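Local structure of AMP-dependent synthetase and ligase (Xenorhabdus doucetiae, 6QSR) at residues M1-E5 against T25-F29; Q44-M49 against L93-Y97; W60-E66 against K114-R119; M67-F72 against T109-K114. The protein forms, with a FabA/FabZ-type partner chain, the ApeI:P dehydratase heterocomplex, which takes part in type II polyketide biosynthesis of aryl polyene pigments. The contacts are given in a common frame with arbitrary orientation. Numbering follows the deposited sequence.

Contact 1: residues M1-E5 against T25-F29; sequences MKPIE and TLDWF
Met1, Trp28 and Leu26 carry this contact, in which the start of the chain settles on a short 3-10 turn. Met1 bends (psi -32°), and Lys2 (-83°/143°) and Pro3 (-83°/179°) are extended, leading into the strand that begins at Ile4. Leu26 starts the turn, its O accepting a bond from Phe29 N at 3.1 Å, and residues 27-29 form the 3-10 segment. The backbones come nearest at Met1 and Asp27, with CA atoms 6.1 Å apart. Met1 (chi1 -118° and chi3 -141°, both between wells, chi2 p) lays its flexible thioether across the Trp28 indole (chi1 m, chi2 107°). Met1 CE lies 3.5 Å from the centroid of the Trp28 six-membered ring, over the face, a CH-pi contact, while Met1 SD sits obliquely 4.7 Å from the Trp28 five-membered centroid, a Met-aromatic contact. Indole suits the place twice, since Trp28 NE1 also donates to Met1 O at 2.8 Å. The terminal amino group, Met1 N, forms a salt bridge with Asp27 OD1 at 3.3 Å, weak as a hydrogen bond. Leu26 (t/p), pointing toward residues 1-3, packs against their backbone: Leu26 CD1 lies 3.6 Å from Lys2 O and 4.1 Å from Pro3 CA. In the fold, this joins the beginning of strand 4-9 to the loop between strand 15-21 and helix 41-56; Met1 O also receives Trp47 NE1 of that helix, and Trp28 packs on its Val42 and on Phe78 of the FabA/FabZ-type partner chain.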
loop_
_atom_site.group_PDB
_atom_site.type_symbol
_atom_site.label_atom_id
_atom_site.label_comp_id
_atom_site.label_asym_id
_atom_site.label_seq_id
_atom_site.Cartn_x
_atom_site.Cartn_y
_atom_site.Cartn_z
ATOM N N MET A 1 5.601 -12.282 -6.685
ATOM C CA MET A 1 5.332 -10.841 -6.391
ATOM C C MET A 1 5.460 -9.922 -7.618
ATOM O O MET A 1 4.746 -8.925 -7.698
ATOM C CB MET A 1 6.199 -10.348 -5.212
ATOM C CG MET A 1 5.399 -9.876 -3.997
ATOM S SD MET A 1 4.533 -11.156 -3.061
ATOM C CE MET A 1 2.994 -10.328 -2.663
ATOM N N LYS A 2 6.345 -10.247 -8.564
ATOM C CA LYS A 2 6.470 -9.460 -9.805
ATOM C C LYS A 2 5.420 -9.883 -10.843
ATOM O O LYS A 2 5.124 -11.072 -10.958
ATOM C CB LYS A 2 7.873 -9.594 -10.417
ATOM C CG LYS A 2 9.023 -9.166 -9.511
ATOM C CD LYS A 2 9.014 -7.671 -9.188
ATOM C CE LYS A 2 9.616 -7.382 -7.818
ATOM N NZ LYS A 2 9.188 -6.060 -7.281
ATOM N N PRO A 3 4.865 -8.919 -11.613
ATOM C CA PRO A 3 3.899 -9.283 -12.641
ATOM C C PRO A 3 4.587 -9.724 -13.936
ATOM O O PRO A 3 5.812 -9.720 -14.013
ATOM C CB PRO A 3 3.125 -7.986 -12.850
ATOM C CG PRO A 3 4.117 -6.913 -12.563
ATOM C CD PRO A 3 5.221 -7.494 -11.720
ATOM N N ILE A 4 3.797 -10.100 -14.940
ATOM C CA ILE A 4 4.334 -10.570 -16.215
ATOM C C ILE A 4 4.718 -9.364 -17.070
ATOM O O ILE A 4 3.883 -8.506 -17.356
ATOM C CB ILE A 4 3.330 -11.500 -16.951
ATOM C CG1 ILE A 4 3.268 -12.854 -16.232
ATOM C CG2 ILE A 4 3.726 -11.716 -18.408
ATOM C CD1 ILE A 4 1.978 -13.605 -16.444
ATOM N N GLU A 5 5.982 -9.308 -17.476
ATOM C CA GLU A 5 6.471 -8.201 -18.293
ATOM C C GLU A 5 6.322 -8.549 -19.771
ATOM O O GLU A 5 6.956 -9.484 -20.256
ATOM C CB GLU A 5 7.930 -7.883 -17.970
ATOM C CG GLU A 5 8.386 -6.569 -18.576
ATOM C CD GLU A 5 9.829 -6.247 -18.268
ATOM O OE1 GLU A 5 10.566 -5.884 -19.207
ATOM O OE2 GLU A 5 10.232 -6.354 -17.093
ATOM N N THR A 25 -3.233 -15.477 -10.838
ATOM C CA THR A 25 -2.471 -16.214 -9.825
ATOM C C THR A 25 -1.389 -15.379 -9.135
ATOM O O THR A 25 -0.703 -15.879 -8.245
ATOM C CB THR A 25 -1.827 -17.476 -10.424
ATOM O OG1 THR A 25 -0.888 -17.107 -11.444
ATOM C CG2 THR A 25 -2.896 -18.380 -11.008
ATOM N N LEU A 26 -1.237 -14.122 -9.548
ATOM C CA LEU A 26 -0.349 -13.170 -8.872
ATOM C C LEU A 26 -0.705 -13.094 -7.381
ATOM O O LEU A 26 -1.865 -12.856 -7.022
ATOM C CB LEU A 26 -0.477 -11.798 -9.534
ATOM C CG LEU A 26 0.427 -10.657 -9.067
ATOM C CD1 LEU A 26 1.873 -10.957 -9.434
ATOM C CD2 LEU A 26 -0.032 -9.349 -9.697
ATOM N N ASP A 27 0.292 -13.312 -6.523
ATOM C CA ASP A 27 0.035 -13.532 -5.088
ATOM C C ASP A 27 -0.528 -12.323 -4.318
ATOM O O ASP A 27 -1.190 -12.506 -3.298
ATOM C CB ASP A 27 1.245 -14.160 -4.358
ATOM C CG ASP A 27 2.575 -13.537 -4.744
ATOM O OD1 ASP A 27 2.583 -12.487 -5.422
ATOM O OD2 ASP A 27 3.619 -14.115 -4.375
ATOM N N TRP A 28 -0.300 -11.108 -4.828
ATOM C CA TRP A 28 -0.953 -9.885 -4.325
ATOM C C TRP A 28 -2.479 -9.964 -4.231
ATOM O O TRP A 28 -3.078 -9.338 -3.359
ATOM C CB TRP A 28 -0.622 -8.690 -5.228
ATOM C CG TRP A 28 0.806 -8.271 -5.232
ATOM C CD1 TRP A 28 1.716 -8.462 -6.228
ATOM C CD2 TRP A 28 1.490 -7.574 -4.188
ATOM N NE1 TRP A 28 2.930 -7.920 -5.872
ATOM C CE2 TRP A 28 2.817 -7.365 -4.625
ATOM C CE3 TRP A 28 1.108 -7.096 -2.930
ATOM C CZ2 TRP A 28 3.771 -6.707 -3.837
ATOM C CZ3 TRP A 28 2.056 -6.436 -2.145
ATOM C CH2 TRP A 28 3.370 -6.251 -2.606
ATOM N N PHE A 29 -3.104 -10.691 -5.159
ATOM C CA PHE A 29 -4.560 -10.857 -5.170
ATOM C C PHE A 29 -5.078 -11.847 -4.128
ATOM O O PHE A 29 -6.260 -11.812 -3.807
ATOM C CB PHE A 29 -5.045 -11.308 -6.555
ATOM C CG PHE A 29 -4.781 -10.318 -7.651
ATOM C CD1 PHE A 29 -5.341 -9.042 -7.613
ATOM C CD2 PHE A 29 -4.004 -10.670 -8.745
ATOM C CE1 PHE A 29 -5.112 -8.135 -8.637
ATOM C CE2 PHE A 29 -3.762 -9.762 -9.763
ATOM C CZ PHE A 29 -4.319 -8.496 -9.711
#

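Contact 2: residues Q44-M49 against L93-Y97; sequences QIDWVM and LTFRY
Helix 44-49 crosses strand 93-97 at 127° between N-to-C directions, axes 10.1 Å apart, with Gln44 nearest Tyr97 and Val48 nearest Phe95 (CA to CA 8.2 and 7.2 Å). This is the central packing of the hot-dog fold, whose helix is wrapped by a curved antiparallel sheet; Leu93, Phe95 (chi1 p) and Tyr97 (chi1 m) point toward it. Gln44, rotamer m/t, brings CB to 3.6 Å from Tyr97 CE1 and CG over the ring face; its side-chain OE1 is hydrogen-bonded to Ser111 OG. Trp47 CB lies 3.5 Å from Tyr97 OH. One turn on from Gln44, Val48 (t) is compact and branched enough to serve three partners: CG1 meets Leu93 CD2 at 3.8 Å, while CG2 lies 3.8 Å from Tyr97 CE1 and over the Phe95 face, 3.9 Å from its centroid. Met49 SD reaches Leu93 CD2 at 4.3 Å. In this buried, largely apolar interface, Tyr97 OH donates a hydrogen bond to Gln44 O at 2.7 Å, so the hydroxyl enters the core with its hydrogen-bonding need met.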
loop_
_atom_site.group_PDB
_atom_site.type_symbol
_atom_site.label_atom_id
_atom_site.label_comp_id
_atom_site.label_asym_id
_atom_site.label_seq_id
_atom_site.Cartn_x
_atom_site.Cartn_y
_atom_site.Cartn_z
ATOM N N GLN A 44 1.706 -1.506 -6.617
ATOM C CA GLN A 44 2.006 -0.536 -7.671
ATOM C C GLN A 44 3.249 0.294 -7.323
ATOM O O GLN A 44 4.079 0.571 -8.193
ATOM C CB GLN A 44 0.794 0.372 -7.929
ATOM C CG GLN A 44 -0.442 -0.376 -8.441
ATOM C CD GLN A 44 -1.671 0.515 -8.526
ATOM O OE1 GLN A 44 -1.640 1.571 -9.151
ATOM N NE2 GLN A 44 -2.765 0.088 -7.895
ATOM N N ILE A 45 3.393 0.636 -6.050
ATOM C CA ILE A 45 4.595 1.334 -5.560
ATOM C C ILE A 45 5.803 0.382 -5.588
ATOM O O ILE A 45 6.907 0.783 -6.004
ATOM C CB ILE A 45 4.365 1.939 -4.163
ATOM C CG1 ILE A 45 3.295 3.036 -4.248
ATOM C CG2 ILE A 45 5.649 2.545 -3.599
ATOM C CD1 ILE A 45 2.577 3.290 -2.953
ATOM N N ASP A 46 5.573 -0.869 -5.182
ATOM C CA ASP A 46 6.616 -1.900 -5.136
ATOM C C ASP A 46 7.313 -2.065 -6.499
ATOM O O ASP A 46 8.534 -2.063 -6.564
ATOM C CB ASP A 46 6.037 -3.231 -4.625
ATOM C CG ASP A 46 7.111 -4.236 -4.233
ATOM O OD1 ASP A 46 7.819 -4.009 -3.232
ATOM O OD2 ASP A 46 7.237 -5.271 -4.910
ATOM N N TRP A 47 6.537 -2.146 -7.584
ATOM C CA TRP A 47 7.099 -2.328 -8.926
ATOM C C TRP A 47 7.801 -1.070 -9.448
ATOM O O TRP A 47 8.856 -1.164 -10.065
ATOM C CB TRP A 47 6.018 -2.784 -9.917
ATOM C CG TRP A 47 5.283 -4.014 -9.478
ATOM C CD1 TRP A 47 5.742 -5.003 -8.649
ATOM C CD2 TRP A 47 3.957 -4.393 -9.859
ATOM N NE1 TRP A 47 4.768 -5.964 -8.471
ATOM C CE2 TRP A 47 3.666 -5.617 -9.210
ATOM C CE3 TRP A 47 2.979 -3.812 -10.678
ATOM C CZ2 TRP A 47 2.435 -6.275 -9.361
ATOM C CZ3 TRP A 47 1.747 -4.468 -10.822
ATOM C CH2 TRP A 47 1.492 -5.681 -10.162
ATOM N N VAL A 48 7.232 0.098 -9.182
ATOM C CA VAL A 48 7.917 1.364 -9.457
ATOM C C VAL A 48 9.319 1.351 -8.845
ATOM O O VAL A 48 10.303 1.644 -9.526
ATOM C CB VAL A 48 7.091 2.586 -8.994
ATOM C CG1 VAL A 48 7.933 3.858 -8.976
ATOM C CG2 VAL A 48 5.896 2.779 -9.918
ATOM N N MET A 49 9.416 0.957 -7.585
ATOM C CA MET A 49 10.722 0.868 -6.922
ATOM C C MET A 49 11.660 -0.187 -7.530
ATOM O O MET A 49 12.866 0.040 -7.576
ATOM C CB MET A 49 10.545 0.632 -5.426
ATOM C CG MET A 49 9.848 1.783 -4.714
ATOM S SD MET A 49 10.739 3.352 -4.737
ATOM C CE MET A 49 12.392 2.802 -4.304
ATOM N N LEU A 93 11.426 10.720 -8.278
ATOM C CA LEU A 93 10.930 9.670 -9.136
ATOM C C LEU A 93 9.431 9.912 -9.303
ATOM O O LEU A 93 8.696 9.999 -8.307
ATOM C CB LEU A 93 11.183 8.322 -8.461
ATOM C CG LEU A 93 10.931 7.017 -9.197
ATOM C CD1 LEU A 93 11.914 6.846 -10.353
ATOM C CD2 LEU A 93 11.044 5.853 -8.213
ATOM N N THR A 94 8.990 10.021 -10.552
ATOM C CA THR A 94 7.588 10.240 -10.876
ATOM C C THR A 94 7.106 9.070 -11.696
ATOM O O THR A 94 7.870 8.514 -12.490
ATOM C CB THR A 94 7.393 11.556 -11.644
ATOM O OG1 THR A 94 8.308 11.602 -12.735
ATOM C CG2 THR A 94 7.690 12.731 -10.744
ATOM N N PHE A 95 5.850 8.684 -11.489
ATOM C CA PHE A 95 5.274 7.525 -12.183
ATOM C C PHE A 95 3.800 7.695 -12.497
ATOM O O PHE A 95 3.090 8.471 -11.860
ATOM C CB PHE A 95 5.473 6.215 -11.397
ATOM C CG PHE A 95 4.633 6.108 -10.153
ATOM C CD1 PHE A 95 5.092 6.617 -8.942
ATOM C CD2 PHE A 95 3.385 5.497 -10.182
ATOM C CE1 PHE A 95 4.325 6.522 -7.789
ATOM C CE2 PHE A 95 2.610 5.404 -9.024
ATOM C CZ PHE A 95 3.082 5.917 -7.830
ATOM N N ARG A 96 3.350 6.909 -13.464
ATOM C CA ARG A 96 1.964 6.907 -13.861
ATOM C C ARG A 96 1.676 5.507 -14.389
ATOM O O ARG A 96 2.493 4.951 -15.123
ATOM C CB ARG A 96 1.744 7.997 -14.917
ATOM C CG ARG A 96 0.361 8.059 -15.537
ATOM C CD ARG A 96 0.301 9.135 -16.616
ATOM N NE ARG A 96 -1.014 9.173 -17.261
ATOM C CZ ARG A 96 -1.299 9.788 -18.414
ATOM N NH1 ARG A 96 -0.364 10.446 -19.104
ATOM N NH2 ARG A 96 -2.544 9.744 -18.887
ATOM N N TYR A 97 0.574 4.915 -13.941
ATOM C CA TYR A 97 0.073 3.664 -14.503
ATOM C C TYR A 97 -1.148 3.999 -15.334
ATOM O O TYR A 97 -2.088 4.601 -14.821
ATOM C CB TYR A 97 -0.346 2.689 -13.402
ATOM C CG TYR A 97 0.766 1.934 -12.705
ATOM C CD1 TYR A 97 1.393 2.453 -11.559
ATOM C CD2 TYR A 97 1.155 0.671 -13.153
ATOM C CE1 TYR A 97 2.387 1.740 -10.902
ATOM C CE2 TYR A 97 2.151 -0.049 -12.504
ATOM C CZ TYR A 97 2.760 0.482 -11.380
ATOM O OH TYR A 97 3.742 -0.253 -10.758
#

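Contact 3: residues W60-E66 against K114-R119; sequences WSFSSIE and KIKLCR
Strands 61-66 and 114-118 run antiparallel, twisted to 141°, with axes 4.4 Å apart. Ser61 and Cys118 form a hydrogen-bonded pair: Ser61 N to Cys118 O 2.7 Å, Cys118 N to Ser61 O 2.8 Å. Phe62 faces Leu117 in a non-hydrogen-bonded pair, and Phe62 O, buried here, finds no partner. Ser63 (phi/psi -121°/-54°) and Ser64 both donate to Lys116 O, N to O 2.9 and 3.1 Å: a classic beta bulge in the outermost strand of this chain's hot-dog sheet, where Ser64 and Ile65 pair on with a strand of the partner chain. Lys116 N returns a bond to Ser64 O at 2.8 Å; Ile65 and Ile115 pair toward helix 41-56; Glu66 N reaches Lys114 O at 2.8 Å, weakly. The small Ser64 fits a buried place, and its OG (p) donates to Glu66 OE2 at 2.7 Å; Glu66 OE1 forms a salt bridge with Arg115 of the partner chain. A water accepts from Ser61 OG at 2.7 Å and donates to Arg119 OXT at 2.9 Å. Trp60 O bonds Gln53 NE2, and Arg119 CB makes a CH-pi contact over the Trp60 six-membered ring, 3.9 Å from its centroid.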
loop_
_atom_site.group_PDB
_atom_site.type_symbol
_atom_site.label_atom_id
_atom_site.label_comp_id
_atom_site.label_asym_id
_atom_site.label_seq_id
_atom_site.Cartn_x
_atom_site.Cartn_y
_atom_site.Cartn_z
ATOM N N TRP A 60 20.282 3.939 -5.196
ATOM C CA TRP A 60 19.403 4.873 -4.490
ATOM C C TRP A 60 18.344 4.102 -3.709
ATOM O O TRP A 60 17.856 3.056 -4.156
ATOM C CB TRP A 60 18.722 5.837 -5.463
ATOM C CG TRP A 60 19.639 6.890 -6.020
ATOM C CD1 TRP A 60 20.591 6.731 -6.996
ATOM C CD2 TRP A 60 19.685 8.267 -5.635
ATOM N NE1 TRP A 60 21.222 7.929 -7.239
ATOM C CE2 TRP A 60 20.687 8.888 -6.417
ATOM C CE3 TRP A 60 18.971 9.042 -4.708
ATOM C CZ2 TRP A 60 20.988 10.249 -6.305
ATOM C CZ3 TRP A 60 19.282 10.401 -4.586
ATOM C CH2 TRP A 60 20.282 10.986 -5.381
ATOM N N SER A 61 17.981 4.638 -2.549
ATOM C CA SER A 61 17.048 3.985 -1.649
ATOM C C SER A 61 15.789 4.821 -1.480
ATOM O O SER A 61 15.775 6.013 -1.754
ATOM C CB SER A 61 17.709 3.748 -0.296
ATOM O OG SER A 61 18.806 2.861 -0.424
ATOM N N PHE A 62 14.737 4.166 -1.017
ATOM C CA PHE A 62 13.469 4.819 -0.741
ATOM C C PHE A 62 13.554 5.838 0.400
ATOM O O PHE A 62 14.144 5.550 1.442
ATOM C CB PHE A 62 12.426 3.760 -0.382
ATOM C CG PHE A 62 11.109 4.339 0.041
ATOM C CD1 PHE A 62 10.292 4.957 -0.891
ATOM C CD2 PHE A 62 10.683 4.261 1.359
ATOM C CE1 PHE A 62 9.076 5.503 -0.517
ATOM C CE2 PHE A 62 9.467 4.811 1.737
ATOM C CZ PHE A 62 8.656 5.423 0.797
ATOM N N SER A 63 12.931 7.005 0.207
ATOM C CA SER A 63 12.827 8.029 1.249
ATOM C C SER A 63 11.377 8.393 1.603
ATOM O O SER A 63 10.991 8.357 2.774
ATOM C CB SER A 63 13.580 9.291 0.828
ATOM O OG SER A 63 13.626 10.206 1.896
ATOM N N SER A 64 10.585 8.767 0.602
ATOM C CA SER A 64 9.190 9.143 0.855
ATOM C C SER A 64 8.307 8.975 -0.361
ATOM O O SER A 64 8.799 8.924 -1.486
ATOM C CB SER A 64 9.107 10.602 1.299
ATOM O OG SER A 64 9.477 11.476 0.251
ATOM N N ILE A 65 7.003 8.867 -0.106
ATOM C CA ILE A 65 5.975 9.036 -1.127
ATOM C C ILE A 65 5.397 10.412 -0.828
ATOM O O ILE A 65 4.607 10.569 0.102
ATOM C CB ILE A 65 4.889 7.931 -1.064
ATOM C CG1 ILE A 65 5.532 6.539 -1.133
ATOM C CG2 ILE A 65 3.883 8.090 -2.202
ATOM C CD1 ILE A 65 4.672 5.431 -0.559
ATOM N N GLU A 66 5.828 11.408 -1.601
ATOM C CA GLU A 66 5.315 12.765 -1.480
ATOM C C GLU A 66 3.824 12.866 -1.790
ATOM O O GLU A 66 3.070 13.497 -1.038
ATOM C CB GLU A 66 6.106 13.718 -2.375
ATOM C CG GLU A 66 7.551 13.931 -1.925
ATOM C CD GLU A 66 7.649 14.501 -0.525
ATOM O OE1 GLU A 66 7.385 15.710 -0.354
ATOM O OE2 GLU A 66 7.973 13.742 0.416
ATOM N N LYS A 114 4.597 10.663 -6.860
ATOM C CA LYS A 114 5.920 11.275 -6.719
ATOM C C LYS A 114 6.613 10.694 -5.491
ATOM O O LYS A 114 6.100 10.819 -4.368
ATOM C CB LYS A 114 5.788 12.788 -6.535
ATOM C CG LYS A 114 5.166 13.521 -7.713
ATOM C CD LYS A 114 4.707 14.918 -7.335
ATOM C CE LYS A 114 5.872 15.843 -7.035
ATOM N NZ LYS A 114 5.389 17.229 -6.772
ATOM N N ILE A 115 7.770 10.067 -5.716
ATOM C CA ILE A 115 8.555 9.400 -4.672
ATOM C C ILE A 115 9.904 10.114 -4.551
ATOM O O ILE A 115 10.498 10.464 -5.562
ATOM C CB ILE A 115 8.744 7.907 -5.037
ATOM C CG1 ILE A 115 7.404 7.166 -4.911
ATOM C CG2 ILE A 115 9.810 7.220 -4.171
ATOM C CD1 ILE A 115 7.326 5.839 -5.655
ATOM N N LYS A 116 10.379 10.354 -3.332
ATOM C CA LYS A 116 11.748 10.834 -3.144
ATOM C C LYS A 116 12.670 9.670 -2.805
ATOM O O LYS A 116 12.309 8.772 -2.026
ATOM C CB LYS A 116 11.832 11.931 -2.083
ATOM C CG LYS A 116 11.042 13.177 -2.441
ATOM C CD LYS A 116 11.743 14.060 -3.463
ATOM C CE LYS A 116 12.635 15.119 -2.832
ATOM N NZ LYS A 116 12.558 16.389 -3.605
ATOM N N LEU A 117 13.846 9.668 -3.425
ATOM C CA LEU A 117 14.892 8.692 -3.107
ATOM C C LEU A 117 16.042 9.410 -2.413
ATOM O O LEU A 117 16.152 10.632 -2.507
ATOM C CB LEU A 117 15.391 7.990 -4.363
ATOM C CG LEU A 117 14.327 7.303 -5.224
ATOM C CD1 LEU A 117 14.954 6.658 -6.447
ATOM C CD2 LEU A 117 13.572 6.272 -4.403
ATOM N N CYS A 118 16.863 8.634 -1.706
ATOM C CA CYS A 118 18.065 9.131 -1.027
ATOM C C CYS A 118 19.198 8.135 -1.285
ATOM O O CYS A 118 18.955 6.974 -1.622
ATOM C CB CYS A 118 17.821 9.300 0.480
ATOM S SG CYS A 118 17.390 7.772 1.351
ATOM N N ARG A 119 20.434 8.587 -1.135
ATOM C CA ARG A 119 21.589 7.777 -1.509
ATOM C C ARG A 119 22.472 7.521 -0.296
ATOM O O ARG A 119 22.940 8.460 0.347
ATOM C CB ARG A 119 22.353 8.493 -2.612
ATOM C CG ARG A 119 23.458 7.678 -3.268
ATOM C CD ARG A 119 24.166 8.472 -4.357
ATOM N NE ARG A 119 24.480 9.843 -3.943
ATOM C CZ ARG A 119 25.080 10.756 -4.703
ATOM N NH1 ARG A 119 25.496 10.466 -5.938
ATOM N NH2 ARG A 119 25.287 11.974 -4.203
ATOM O OXT ARG A 119 22.729 6.369 0.070
HETATM O O HOH W 1 21.043 4.187 -0.971
#

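Contact 4: residues M67-F72 against T109-K114; sequences MVKFQF and TASQGK
Gly113 is the tight spot of this ladder: a beta-carbon on it would lie only 2.8 Å from Met67 O, so a residue without one fits, and the CA atoms of Val68 and Gly113 close to 4.1 Å. Strands 67-70 and 109-114 are nearly perfectly antiparallel, at 176°, axes 4.6 Å apart, a regular ladder of the hot-dog sheet between the chain's outermost strand 61-70 and strand 109-118. Hydrogen-bonded pairs are Met67 with Lys114 (Lys114 N to Met67 O 2.7 Å, the reverse Met67 N to Lys114 O weak at 3.4 Å) and Lys69 with Gln112 (Lys69 N to Gln112 O 2.9 Å, Gln112 N to Lys69 O 3.0 Å); between and after them, Val68-Gly113 and Phe70-Ser111 are non-hydrogen-bonded pairs. On one face Lys69, Gln112 and Lys114 are long and polar, as suits solvent, while Met67 beside them packs on Arg112 of the partner chain. Val68, Phe70 and Ser111 turn inward: Phe70 CD2 (chi1 m) rests 3.6 Å from Ser111 CB, and Ser111 OG (p) bonds Gln44. Past the end of strand 67-70, Gln71 N at 2.8 Å and, weakly, Phe72 N at 3.2 Å both bond Ala110 O. On its other edge, strand 109-118 is bulged where Ala110 and Ser111 both face Tyr97 of strand 92-99. Phe70 lies against Gln44 and Ile45 of helix 41-56, and residues 67-69 pair antiparallel with a partner-chain strand, carrying the sheet across the interface.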
loop_
_atom_site.group_PDB
_atom_site.type_symbol
_atom_site.label_atom_id
_atom_site.label_comp_id
_atom_site.label_asym_id
_atom_site.label_seq_id
_atom_site.Cartn_x
_atom_site.Cartn_y
_atom_site.Cartn_z
ATOM N N MET A 67 3.411 12.231 -2.880
ATOM C CA MET A 67 2.018 12.221 -3.280
ATOM C C MET A 67 1.783 10.972 -4.124
ATOM O O MET A 67 2.566 10.660 -5.022
ATOM C CB MET A 67 1.689 13.509 -4.059
ATOM C CG MET A 67 0.245 13.650 -4.521
ATOM S SD MET A 67 -0.922 14.274 -3.300
ATOM C CE MET A 67 -0.445 15.997 -3.172
ATOM N N VAL A 68 0.715 10.248 -3.817
ATOM C CA VAL A 68 0.237 9.176 -4.689
ATOM C C VAL A 68 -1.281 9.227 -4.765
ATOM O O VAL A 68 -1.938 9.511 -3.773
ATOM C CB VAL A 68 0.734 7.781 -4.234
ATOM C CG1 VAL A 68 0.232 7.419 -2.833
ATOM C CG2 VAL A 68 0.333 6.726 -5.254
ATOM N N LYS A 69 -1.825 8.962 -5.956
ATOM C CA LYS A 69 -3.262 8.928 -6.179
ATOM C C LYS A 69 -3.592 7.643 -6.916
ATOM O O LYS A 69 -3.002 7.347 -7.954
ATOM C CB LYS A 69 -3.736 10.136 -6.998
ATOM C CG LYS A 69 -3.329 11.489 -6.415
ATOM C CD LYS A 69 -4.516 12.427 -6.212
ATOM C CE LYS A 69 -4.260 13.446 -5.109
ATOM N NZ LYS A 69 -3.225 14.449 -5.484
ATOM N N PHE A 70 -4.520 6.878 -6.356
ATOM C CA PHE A 70 -5.038 5.679 -6.985
ATOM C C PHE A 70 -6.454 6.019 -7.403
ATOM O O PHE A 70 -7.352 6.119 -6.561
ATOM C CB PHE A 70 -5.016 4.516 -5.999
ATOM C CG PHE A 70 -3.652 4.210 -5.461
ATOM C CD1 PHE A 70 -3.283 4.603 -4.174
ATOM C CD2 PHE A 70 -2.723 3.546 -6.252
ATOM C CE1 PHE A 70 -2.022 4.309 -3.685
ATOM C CE2 PHE A 70 -1.458 3.258 -5.771
ATOM C CZ PHE A 70 -1.107 3.641 -4.480
ATOM N N GLN A 71 -6.649 6.212 -8.701
ATOM C CA GLN A 71 -7.903 6.767 -9.214
ATOM C C GLN A 71 -8.769 5.796 -10.022
ATOM O O GLN A 71 -9.850 6.184 -10.460
ATOM C CB GLN A 71 -7.619 8.050 -10.008
ATOM C CG GLN A 71 -6.959 7.869 -11.364
ATOM C CD GLN A 71 -6.248 9.127 -11.841
ATOM O OE1 GLN A 71 -5.163 9.461 -11.360
ATOM N NE2 GLN A 71 -6.853 9.828 -12.793
ATOM N N PHE A 72 -8.316 4.551 -10.206
ATOM C CA PHE A 72 -9.117 3.509 -10.871
ATOM C C PHE A 72 -8.692 2.126 -10.364
ATOM O O PHE A 72 -7.491 1.861 -10.287
ATOM C CB PHE A 72 -8.930 3.591 -12.393
ATOM C CG PHE A 72 -10.000 2.881 -13.181
ATOM C CD1 PHE A 72 -9.809 1.574 -13.629
ATOM C CD2 PHE A 72 -11.202 3.520 -13.479
ATOM C CE1 PHE A 72 -10.800 0.919 -14.363
ATOM C CE2 PHE A 72 -12.192 2.869 -14.211
ATOM C CZ PHE A 72 -11.991 1.566 -14.651
ATOM N N THR A 109 -5.941 6.642 -16.831
ATOM C CA THR A 109 -4.911 6.675 -15.776
ATOM C C THR A 109 -5.446 5.975 -14.531
ATOM O O THR A 109 -6.517 6.317 -14.035
ATOM C CB THR A 109 -4.463 8.103 -15.406
ATOM O OG1 THR A 109 -3.958 8.764 -16.566
ATOM C CG2 THR A 109 -3.351 8.075 -14.341
ATOM N N ALA A 110 -4.706 4.978 -14.060
ATOM C CA ALA A 110 -5.086 4.203 -12.896
ATOM C C ALA A 110 -4.464 4.820 -11.656
ATOM O O ALA A 110 -5.128 4.975 -10.633
ATOM C CB ALA A 110 -4.650 2.757 -13.055
ATOM N N SER A 111 -3.185 5.168 -11.741
ATOM C CA SER A 111 -2.515 5.798 -10.605
ATOM C C SER A 111 -1.352 6.675 -11.036
ATOM O O SER A 111 -0.843 6.564 -12.145
ATOM C CB SER A 111 -2.045 4.731 -9.615
ATOM O OG SER A 111 -1.024 3.933 -10.176
ATOM N N GLN A 112 -0.932 7.555 -10.141
ATOM C CA GLN A 112 0.178 8.448 -10.423
ATOM C C GLN A 112 0.783 8.911 -9.118
ATOM O O GLN A 112 0.076 9.045 -8.115
ATOM C CB GLN A 112 -0.289 9.642 -11.263
ATOM C CG GLN A 112 -1.428 10.437 -10.640
ATOM C CD GLN A 112 -2.145 11.363 -11.613
ATOM O OE1 GLN A 112 -2.008 11.251 -12.831
ATOM N NE2 GLN A 112 -2.929 12.280 -11.067
ATOM N N GLY A 113 2.091 9.125 -9.105
ATOM C CA GLY A 113 2.713 9.627 -7.885
ATOM C C GLY A 113 4.116 10.153 -7.997
ATOM O O GLY A 113 4.728 10.105 -9.068
ATOM N N LYS A 114 4.597 10.663 -6.860
ATOM C CA LYS A 114 5.920 11.275 -6.719
ATOM C C LYS A 114 6.613 10.694 -5.491
ATOM O O LYS A 114 6.100 10.819 -4.368
ATOM C CB LYS A 114 5.788 12.788 -6.535
ATOM C CG LYS A 114 5.166 13.521 -7.713
ATOM C CD LYS A 114 4.707 14.918 -7.335
ATOM C CE LYS A 114 5.872 15.843 -7.035
ATOM N NZ LYS A 114 5.389 17.229 -6.772
#

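Overall arrangement
Contact 1 closes first along the chain; after it, the segments of contact 2 alternate in sequence with those of contacts 3 and 4, and contact 4 is nested inside contact 3. Contacts 3 and 4 are successive halves of one ladder between strands 61-70 and 109-118, sharing Lys114, with centres about 16 Å apart. Contact 2 lies near the chain centre, about 11 and 9 Å (centres) from them, joining helix 41-56 to the adjoining strand 92-99. Contact 1, about 15 Å from contact 2 between centres, meets it through Trp47 and the Lys2-Asp46 salt bridge, and is on the opposite side of the chain's centre from contact 3. One helix-wrapping sheet thus links them all, and its 61-70 edge continues into the partner dehydratase subunit.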